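Local coordinates for poly(ADP-ribose) glycohydrolase (Thermomonospora curvata, PDB 3SIG), which hydrolyses the ribose-ribose glycosidic bonds of poly(ADP-ribose), releasing ADP-ribose, at residues Q36-T41 and L121-R126; V89-F94 and R214-A219; N227-V232 and H267-R272. All coordinates share one frame; numbering follows the deposited sequence. Where two conformers were deposited one is given.

Interaction 1: Q36-T41 and L121-R126; sequences QAVRGT and LYASLR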
# COMPACT_ATOMS: atom_id res chain seq x y z
N GLN A 36 -12.27 7.30 -12.73
CA GLN A 36 -13.14 6.67 -11.76
C GLN A 36 -12.41 6.50 -10.44
O GLN A 36 -12.95 6.76 -9.36
CB GLN A 36 -13.65 5.32 -12.24
CG GLN A 36 -14.64 5.42 -13.38
CD GLN A 36 -15.14 4.04 -13.76
OE1 GLN A 36 -15.30 3.17 -12.90
NE2 GLN A 36 -15.35 3.83 -15.06
N ALA A 37 -11.17 6.04 -10.47
CA ALA A 37 -10.40 5.88 -9.26
C ALA A 37 -10.22 7.21 -8.54
O ALA A 37 -10.35 7.28 -7.32
CB ALA A 37 -9.06 5.23 -9.56
N VAL A 38 -9.91 8.28 -9.27
CA VAL A 38 -9.73 9.59 -8.66
C VAL A 38 -11.03 10.07 -8.02
O VAL A 38 -11.06 10.50 -6.88
CB VAL A 38 -9.23 10.61 -9.70
CG1 VAL A 38 -9.24 12.02 -9.10
CG2 VAL A 38 -7.84 10.22 -10.17
N ARG A 39 -12.13 9.98 -8.78
CA ARG A 39 -13.42 10.46 -8.28
C ARG A 39 -13.93 9.68 -7.08
O ARG A 39 -14.68 10.23 -6.26
CB ARG A 39 -14.48 10.43 -9.40
CG ARG A 39 -14.24 11.43 -10.49
CD ARG A 39 -15.41 11.51 -11.49
NE ARG A 39 -16.53 12.32 -10.97
CZ ARG A 39 -17.78 11.90 -10.81
NH1 ARG A 39 -18.14 10.67 -11.14
NH2 ARG A 39 -18.69 12.73 -10.33
N GLY A 40 -13.50 8.44 -6.96
CA GLY A 40 -13.89 7.58 -5.85
C GLY A 40 -12.95 7.63 -4.66
O GLY A 40 -13.17 6.97 -3.65
N THR A 41 -11.86 8.39 -4.78
CA THR A 41 -10.87 8.47 -3.70
C THR A 41 -11.42 9.18 -2.49
O THR A 41 -12.07 10.22 -2.64
CB THR A 41 -9.62 9.15 -4.21
OG1 THR A 41 -9.02 8.34 -5.23
CG2 THR A 41 -8.59 9.41 -3.15
N LEU A 121 -2.06 5.12 -9.21
CA LEU A 121 -2.12 5.53 -7.81
C LEU A 121 -1.80 7.00 -7.62
O LEU A 121 -2.44 7.67 -6.82
CB LEU A 121 -1.19 4.68 -6.98
CG LEU A 121 -1.15 5.01 -5.48
CD1 LEU A 121 -2.52 4.88 -4.81
CD2 LEU A 121 -0.10 4.12 -4.82
N TYR A 122 -0.79 7.53 -8.29
CA TYR A 122 -0.43 8.95 -8.12
C TYR A 122 -1.57 9.87 -8.47
O TYR A 122 -1.72 10.91 -7.85
CB TYR A 122 0.78 9.27 -9.00
CG TYR A 122 1.25 10.70 -9.15
CD1 TYR A 122 1.73 11.41 -8.08
CD2 TYR A 122 1.28 11.30 -10.40
CE1 TYR A 122 2.25 12.70 -8.28
CE2 TYR A 122 1.77 12.55 -10.58
CZ TYR A 122 2.23 13.22 -9.52
OH TYR A 122 2.74 14.50 -9.75
N ALA A 123 -2.35 9.54 -9.50
CA ALA A 123 -3.45 10.40 -9.88
C ALA A 123 -4.46 10.48 -8.72
O ALA A 123 -5.06 11.52 -8.53
CB ALA A 123 -4.14 9.88 -11.12
N SER A 124 -4.65 9.38 -8.00
CA SER A 124 -5.51 9.37 -6.83
C SER A 124 -4.93 10.17 -5.67
O SER A 124 -5.56 11.05 -5.11
CB SER A 124 -5.78 7.91 -6.43
OG SER A 124 -6.44 7.84 -5.17
N LEU A 125 -3.70 9.83 -5.28
CA LEU A 125 -3.08 10.45 -4.10
C LEU A 125 -2.85 11.94 -4.28
O LEU A 125 -3.03 12.73 -3.33
CB LEU A 125 -1.80 9.76 -3.73
CG LEU A 125 -1.89 8.27 -3.49
CD1 LEU A 125 -0.52 7.70 -3.05
CD2 LEU A 125 -2.97 7.99 -2.44
N ARG A 126 -2.49 12.36 -5.49
CA ARG A 126 -2.18 13.77 -5.71
C ARG A 126 -3.44 14.62 -5.56
O ARG A 126 -3.33 15.83 -5.34
CB ARG A 126 -1.54 14.00 -7.08
CG ARG A 126 -2.58 14.06 -8.19
CD ARG A 126 -2.34 13.21 -9.36
NE ARG A 126 -1.45 13.79 -10.34
CZ ARG A 126 -1.66 13.81 -11.66
NH1 ARG A 126 -2.77 13.34 -12.22
NH2 ARG A 126 -0.74 14.34 -12.43
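Val38 meets Ala123 and supplies the apolar half of the contact. Its CG2 branch, anti to the carbonyl carbon, comes up alongside helix 121-125, where it lies 3.8 Å from Ala123 CB. The same methyl is 3.5 Å from Ala123 O, so it touches peptide backbone as well as side chain. The CA atoms of Val38 and Ser124 are 4.6 Å apart, a close approach consistent with the small side chains of Ala123 and Ser124.

Two residues on, Gly40 N bonds to Gln36 O at 3.0 Å. Thr41 follows, turned toward the other segment. Its OG1 donates to Ala37 O at 2.7 Å, tilted 30° from the carbonyl plane, which ties this side chain back to the last helical turn. Ala37 thus takes part through its carbonyl oxygen, by way of Thr41, while its methyl packs on Val153 of strand 147-157. Thr41 OG1 also lies 2.6 Å from Ser124 OG, the two hydroxyls meeting tip to tip. Ser124 reaches there because its OG is anti to the backbone N (chi1 171°). Thr41 CG2 closes against the same oxygen, 3.3 Å from Ser124 OG, so the polar meeting point is flanked by a methyl. Ser124 OG is further hydrogen-bonded to Ser150 OG, which links the pair of hydroxyls to the sheet.

The residues following helix 31-39 and helix 121-125 are thus joined by a close meeting of two hydroxyls beside an apolar touch, and both segments rest on strand 147-157: Thr41 and Leu125 each pack on Ile148. Helices laid against a central mixed sheet in this way are characteristic of the macrodomain fold, to whose clan this catalytic domain belongs.

Interaction 2: V89-F94 and R214-A219; sequences VACLNF and RLVLGA. With AR6 ([(2R,3S,4R,5R)-5-(6-aminopurin-9-yl)-3,4-dihydroxy-oxolan-2-yl]methyl [hydroxy-[[(2R,3S,4R,5S)-3,4,5-trihydroxyoxolan-2-yl]methoxy]phosphoryl] hydrogen phosphate), chain B.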
# COMPACT_ATOMS: atom_id res chain seq x y z
N VAL A 89 -9.23 -6.85 -5.10
CA VAL A 89 -8.27 -7.02 -4.03
C VAL A 89 -7.88 -5.65 -3.49
O VAL A 89 -7.84 -4.67 -4.26
CB VAL A 89 -7.02 -7.73 -4.60
CG1 VAL A 89 -5.88 -7.85 -3.60
CG2 VAL A 89 -7.40 -9.11 -5.14
N ALA A 90 -7.61 -5.54 -2.20
CA ALA A 90 -7.05 -4.30 -1.61
C ALA A 90 -5.62 -4.52 -1.20
O ALA A 90 -5.26 -5.56 -0.64
CB ALA A 90 -7.88 -3.86 -0.41
N CYS A 91 -4.78 -3.52 -1.45
CA CYS A 91 -3.36 -3.53 -1.14
C CYS A 91 -2.95 -2.37 -0.28
O CYS A 91 -3.36 -1.23 -0.55
CB CYS A 91 -2.59 -3.39 -2.47
SG CYS A 91 -2.85 -4.66 -3.70
N LEU A 92 -2.15 -2.63 0.73
CA LEU A 92 -1.56 -1.58 1.55
C LEU A 92 -0.35 -0.95 0.85
O LEU A 92 0.59 -1.66 0.49
CB LEU A 92 -1.18 -2.17 2.93
CG LEU A 92 -0.45 -1.23 3.90
CD1 LEU A 92 -1.28 -0.02 4.23
CD2 LEU A 92 -0.09 -2.00 5.16
N ASN A 93 -0.44 0.36 0.65
CA ASN A 93 0.65 1.21 0.21
C ASN A 93 1.43 1.66 1.42
O ASN A 93 0.85 2.26 2.34
CB ASN A 93 0.05 2.41 -0.54
CG ASN A 93 1.07 3.48 -0.89
OD1 ASN A 93 2.26 3.21 -0.94
ND2 ASN A 93 0.60 4.72 -1.10
N PHE A 94 2.74 1.35 1.43
CA PHE A 94 3.61 1.69 2.55
C PHE A 94 4.00 3.16 2.35
O PHE A 94 5.07 3.53 1.83
CB PHE A 94 4.86 0.81 2.58
CG PHE A 94 4.59 -0.69 2.58
CD1 PHE A 94 3.37 -1.25 2.95
CD2 PHE A 94 5.63 -1.56 2.29
CE1 PHE A 94 3.19 -2.62 2.97
CE2 PHE A 94 5.45 -2.94 2.30
CZ PHE A 94 4.23 -3.47 2.62
N ARG A 214 -10.14 -9.87 0.25
CA ARG A 214 -8.78 -10.34 -0.01
C ARG A 214 -7.81 -9.15 0.03
O ARG A 214 -8.07 -8.11 -0.58
CB ARG A 214 -8.72 -11.07 -1.36
CG ARG A 214 -9.67 -12.25 -1.38
CD ARG A 214 -9.53 -13.14 -2.61
NE ARG A 214 -9.85 -12.39 -3.82
CZ ARG A 214 -9.32 -12.62 -5.02
NH1 ARG A 214 -8.48 -13.62 -5.21
NH2 ARG A 214 -9.65 -11.82 -6.02
N LEU A 215 -6.73 -9.33 0.81
CA LEU A 215 -5.76 -8.28 1.08
C LEU A 215 -4.37 -8.68 0.71
O LEU A 215 -3.95 -9.85 0.84
CB LEU A 215 -5.71 -7.95 2.55
CG LEU A 215 -7.04 -7.70 3.25
CD1 LEU A 215 -6.80 -7.38 4.73
CD2 LEU A 215 -7.89 -6.63 2.60
N VAL A 216 -3.62 -7.68 0.33
CA VAL A 216 -2.17 -7.83 0.19
C VAL A 216 -1.52 -6.86 1.17
O VAL A 216 -1.61 -5.63 1.00
CB VAL A 216 -1.66 -7.59 -1.24
CG1 VAL A 216 -0.16 -7.78 -1.28
CG2 VAL A 216 -2.34 -8.55 -2.25
N LEU A 217 -0.90 -7.43 2.20
CA LEU A 217 -0.19 -6.71 3.25
C LEU A 217 1.29 -7.08 3.14
O LEU A 217 1.72 -7.70 2.16
CB LEU A 217 -0.74 -7.10 4.64
CG LEU A 217 -2.25 -6.89 4.81
CD1 LEU A 217 -2.69 -7.36 6.19
CD2 LEU A 217 -2.64 -5.46 4.59
N GLY A 218 2.09 -6.65 4.09
CA GLY A 218 3.53 -6.93 4.03
C GLY A 218 4.23 -6.23 5.17
O GLY A 218 3.60 -5.87 6.18
N ALA A 219 5.52 -6.01 4.96
CA ALA A 219 6.42 -5.48 5.98
C ALA A 219 6.40 -3.96 6.05
O ALA A 219 7.40 -3.27 5.95
CB ALA A 219 7.83 -5.99 5.72
N1 AR6 B . 6.67 -5.41 -2.53
C2 AR6 B . 6.67 -6.03 -1.35
N3 AR6 B . 7.54 -5.80 -0.33
C4 AR6 B . 8.45 -4.83 -0.60
C5 AR6 B . 8.49 -4.13 -1.86
C6 AR6 B . 7.54 -4.47 -2.79
N6 AR6 B . 7.54 -3.85 -4.03
N7 AR6 B . 9.56 -3.17 -1.74
C8 AR6 B . 10.09 -3.35 -0.58
N9 AR6 B . 9.49 -4.32 0.17
PA AR6 B . 9.42 0.28 2.27
PB AR6 B . 8.40 1.79 4.62
C1' AR6 B . 9.74 -4.81 1.52
O1A AR6 B . 10.80 0.55 2.73
O1B AR6 B . 6.96 1.84 5.10
C1D AR6 B . 8.94 5.21 0.53
O1D AR6 B . 9.87 6.13 0.03
C2' AR6 B . 11.17 -4.63 1.99
O2' AR6 B . 11.55 -5.70 2.81
O2A AR6 B . 9.04 0.69 0.87
O2B AR6 B . 9.44 1.27 5.56
C2D AR6 B . 7.72 5.97 0.89
O2D AR6 B . 7.23 6.87 -0.04
C3' AR6 B . 11.08 -3.38 2.79
O3' AR6 B . 12.03 -3.33 3.81
O3A AR6 B . 8.38 0.87 3.32
C3D AR6 B . 7.89 6.32 2.31
O3D AR6 B . 8.55 7.55 2.28
C4' AR6 B . 9.69 -3.38 3.35
O4' AR6 B . 8.92 -4.19 2.48
C4D AR6 B . 8.74 5.20 2.81
O4D AR6 B . 9.44 4.64 1.72
C5' AR6 B . 9.04 -2.01 3.51
O5' AR6 B . 9.07 -1.30 2.29
C5D AR6 B . 7.95 4.12 3.55
O5D AR6 B . 8.88 3.21 4.11
O HOH W 1 1.05 -4.52 1.02
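Val216 CG2 meets Val89 CG1 at 3.9 Å, while Val216 CB lies 4.0 Å from Cys91 SG. These three side chains face helix 74-84, with Cys91 packing on Ala78 and Val216 on Ala77. Elsewhere along the pair, Leu92 CB touches Leu217 CD2 at 4.0 Å. The backbones are parallel neighbours, their axes 21° apart, in the middle of the seven-stranded mixed sheet of this macrodomain-like fold. Ala90 N donates to Arg214 O, Val216 N to Ala90 O at 2.9 Å, and Leu92 N to Val216 O with an N-H...O angle of 169°.

Past Leu92 the strands part, and a water sits 2.9 Å from both Leu92 O and Val216 O. Phe94 spans the divergence: its CG is anti to the carbonyl carbon (chi1 -54°), and the far end of the ring, CZ, lies 3.7 Å from Ala219 N. The ring presents its edge to the bound ADP-ribose, CD2 being 3.4 Å from O5'. An alanine here would probably open a gap between the separating strands and leave the ligand's O5' without this flanking ring edge.

At the other end, Val89 CG2 covers one face of the Arg214 guanidinium, 3.6 Å from NH2. The nitrogens of that group are engaged elsewhere, with NE in a salt bridge to Asp87 and NH1 bonded to Leu81 O.

Interaction 3: N227-V232 and H267-R272; sequences NDPAQV and HAAFAR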
# COMPACT_ATOMS: atom_id res chain seq x y z
N ASN A 227 11.08 0.33 11.04
CA ASN A 227 10.40 -0.46 12.06
C ASN A 227 10.96 -1.87 12.16
O ASN A 227 11.57 -2.39 11.23
CB ASN A 227 8.88 -0.51 11.81
CG ASN A 227 8.19 0.79 12.19
OD1 ASN A 227 7.88 0.99 13.36
ND2 ASN A 227 8.01 1.68 11.24
N ASP A 228 10.72 -2.49 13.31
CA ASP A 228 11.15 -3.86 13.58
C ASP A 228 10.18 -4.85 12.91
O ASP A 228 9.00 -4.88 13.24
CB ASP A 228 11.13 -4.04 15.10
CG ASP A 228 11.50 -5.44 15.54
OD1 ASP A 228 11.70 -6.33 14.70
OD2 ASP A 228 11.56 -5.64 16.77
N PRO A 229 10.66 -5.66 11.96
CA PRO A 229 9.68 -6.53 11.30
C PRO A 229 9.00 -7.54 12.21
O PRO A 229 7.86 -7.92 11.95
CB PRO A 229 10.47 -7.20 10.17
CG PRO A 229 11.87 -6.92 10.44
CD PRO A 229 12.02 -5.81 11.42
N ALA A 230 9.67 -8.00 13.25
CA ALA A 230 8.99 -8.87 14.20
C ALA A 230 7.81 -8.16 14.87
O ALA A 230 6.75 -8.75 15.05
CB ALA A 230 9.96 -9.44 15.25
N GLN A 231 7.99 -6.90 15.22
CA GLN A 231 6.91 -6.14 15.84
C GLN A 231 5.77 -5.87 14.84
O GLN A 231 4.61 -5.96 15.21
CB GLN A 231 7.42 -4.81 16.41
CG GLN A 231 6.35 -4.02 17.14
CD GLN A 231 6.91 -2.79 17.80
OE1 GLN A 231 7.71 -2.05 17.21
NE2 GLN A 231 6.55 -2.58 19.05
N VAL A 232 6.09 -5.60 13.59
CA VAL A 232 5.02 -5.34 12.62
C VAL A 232 4.28 -6.66 12.30
O VAL A 232 3.04 -6.68 12.26
CB VAL A 232 5.55 -4.64 11.35
CG1 VAL A 232 4.44 -4.47 10.36
CG2 VAL A 232 6.15 -3.27 11.74
N HIS A 267 11.21 -10.65 5.21
CA HIS A 267 10.46 -11.80 4.80
C HIS A 267 10.58 -12.87 5.86
O HIS A 267 9.58 -13.51 6.22
CB HIS A 267 10.92 -12.32 3.44
CG HIS A 267 10.29 -13.63 3.07
ND1 HIS A 267 10.85 -14.84 3.44
CD2 HIS A 267 9.14 -13.93 2.43
CE1 HIS A 267 10.07 -15.82 3.03
NE2 HIS A 267 9.02 -15.30 2.42
N ALA A 268 11.78 -13.07 6.38
CA ALA A 268 11.98 -14.09 7.40
C ALA A 268 11.12 -13.86 8.64
O ALA A 268 10.59 -14.80 9.21
CB ALA A 268 13.45 -14.16 7.77
N ALA A 269 10.96 -12.62 9.07
CA ALA A 269 10.17 -12.32 10.26
C ALA A 269 8.71 -12.67 10.04
O ALA A 269 8.06 -13.23 10.93
CB ALA A 269 10.30 -10.85 10.64
N PHE A 270 8.19 -12.37 8.86
CA PHE A 270 6.81 -12.71 8.56
C PHE A 270 6.62 -14.21 8.38
O PHE A 270 5.64 -14.78 8.88
CB PHE A 270 6.29 -11.92 7.35
CG PHE A 270 5.85 -10.53 7.71
CD1 PHE A 270 4.51 -10.23 7.88
CD2 PHE A 270 6.79 -9.53 7.94
CE1 PHE A 270 4.13 -8.94 8.25
CE2 PHE A 270 6.40 -8.27 8.33
CZ PHE A 270 5.07 -7.98 8.48
N ALA A 271 7.59 -14.88 7.74
CA ALA A 271 7.52 -16.33 7.55
C ALA A 271 7.50 -17.03 8.89
O ALA A 271 6.77 -17.99 9.09
CB ALA A 271 8.70 -16.83 6.71
N ARG A 272 8.29 -16.54 9.83
CA ARG A 272 8.34 -17.14 11.16
C ARG A 272 7.01 -17.00 11.87
O ARG A 272 6.52 -17.91 12.53
CB ARG A 272 9.43 -16.51 12.01
CG ARG A 272 10.83 -16.99 11.60
CD ARG A 272 11.88 -16.63 12.64
NE ARG A 272 12.10 -15.20 12.74
CZ ARG A 272 12.89 -14.50 11.92
NH1 ARG A 272 13.53 -15.11 10.93
NH2 ARG A 272 13.03 -13.20 12.09
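The capped N-terminal turn of helix 229-240 packs its Pro229 against Ala269 of helix 265-273, the last helix of the chain. Asp228 occupies the N-cap position, and its OD1 accepts from Ala230 N at 3.0 Å. The N-H...O angle of 135° shows that the bond is bent, and the donor meets the oxygen from above the carboxylate plane, 51° out of it. A regular helical bond from Val232 N to Asp228 O closes the same turn. The cap probably steadies the first turn, which offers Pro229 to the neighbouring helix.

Across the contact the meeting is between small apolar groups. Pro229 and Ala269 both point toward the opposite segment and touch CB to CB at 3.7 Å, the alanine methyl against the CB side of the proline ring. The Ala269 methyl also reaches the backbone, 3.9 Å from Ala230 N. The backbones run close, 5.4 Å between Ala230 CA and Ala269 CA, consistent with the small methyl of Ala269 at this place.

One residue further along, Phe270 has its CG anti to the carbonyl carbon (chi1 -81°), which swings the ring back across to the first helix. Its CZ lies 4.0 Å from Val232 CG1, the methyl sitting at the ring edge near its plane. The neighbouring ring atom Phe270 CE2 passes Pro229 O at 3.9 Å. Phe270 also meets the ring of Phe255 and packs on Val69, so it reaches from the helix pair into the sheet. Pro229 and Val232 both touch Cys222, just before Gly223 and Val224, whose backbone N atoms bind ADP-ribose.

Contacts between side chains here are apolar, supplemented by approaches to backbone O and N, and the Asp228 cap acts within one helix. The join between these segments therefore probably rests on the close fit of Pro229, Val232, Ala269 and Phe270, not on pairing of charges.

Overall arrangement
Interaction 2 lies in the middle of the mixed sheet, about 5 Å from the chain's centre, with the other two on opposite sides of that centre and 31 Å apart. Interaction 1 is 17 Å from it, centre to centre, and touches it where Leu121 and Leu125 pack on Asn93. Interaction 3 is 15 Å away and meets it where the Phe270 ring reaches Gly218 and Ala219. Along the chain, interactions 1 and 2 interleave, whereas interaction 3 opens after both have closed, helix 229-240 following strand 214-217. Helix 121-125 on one side and helix 265-273 on the other thus touch the central pair, from which Phe94, and Ala219 just beyond strand 214-217, line the ADP-ribose pocket.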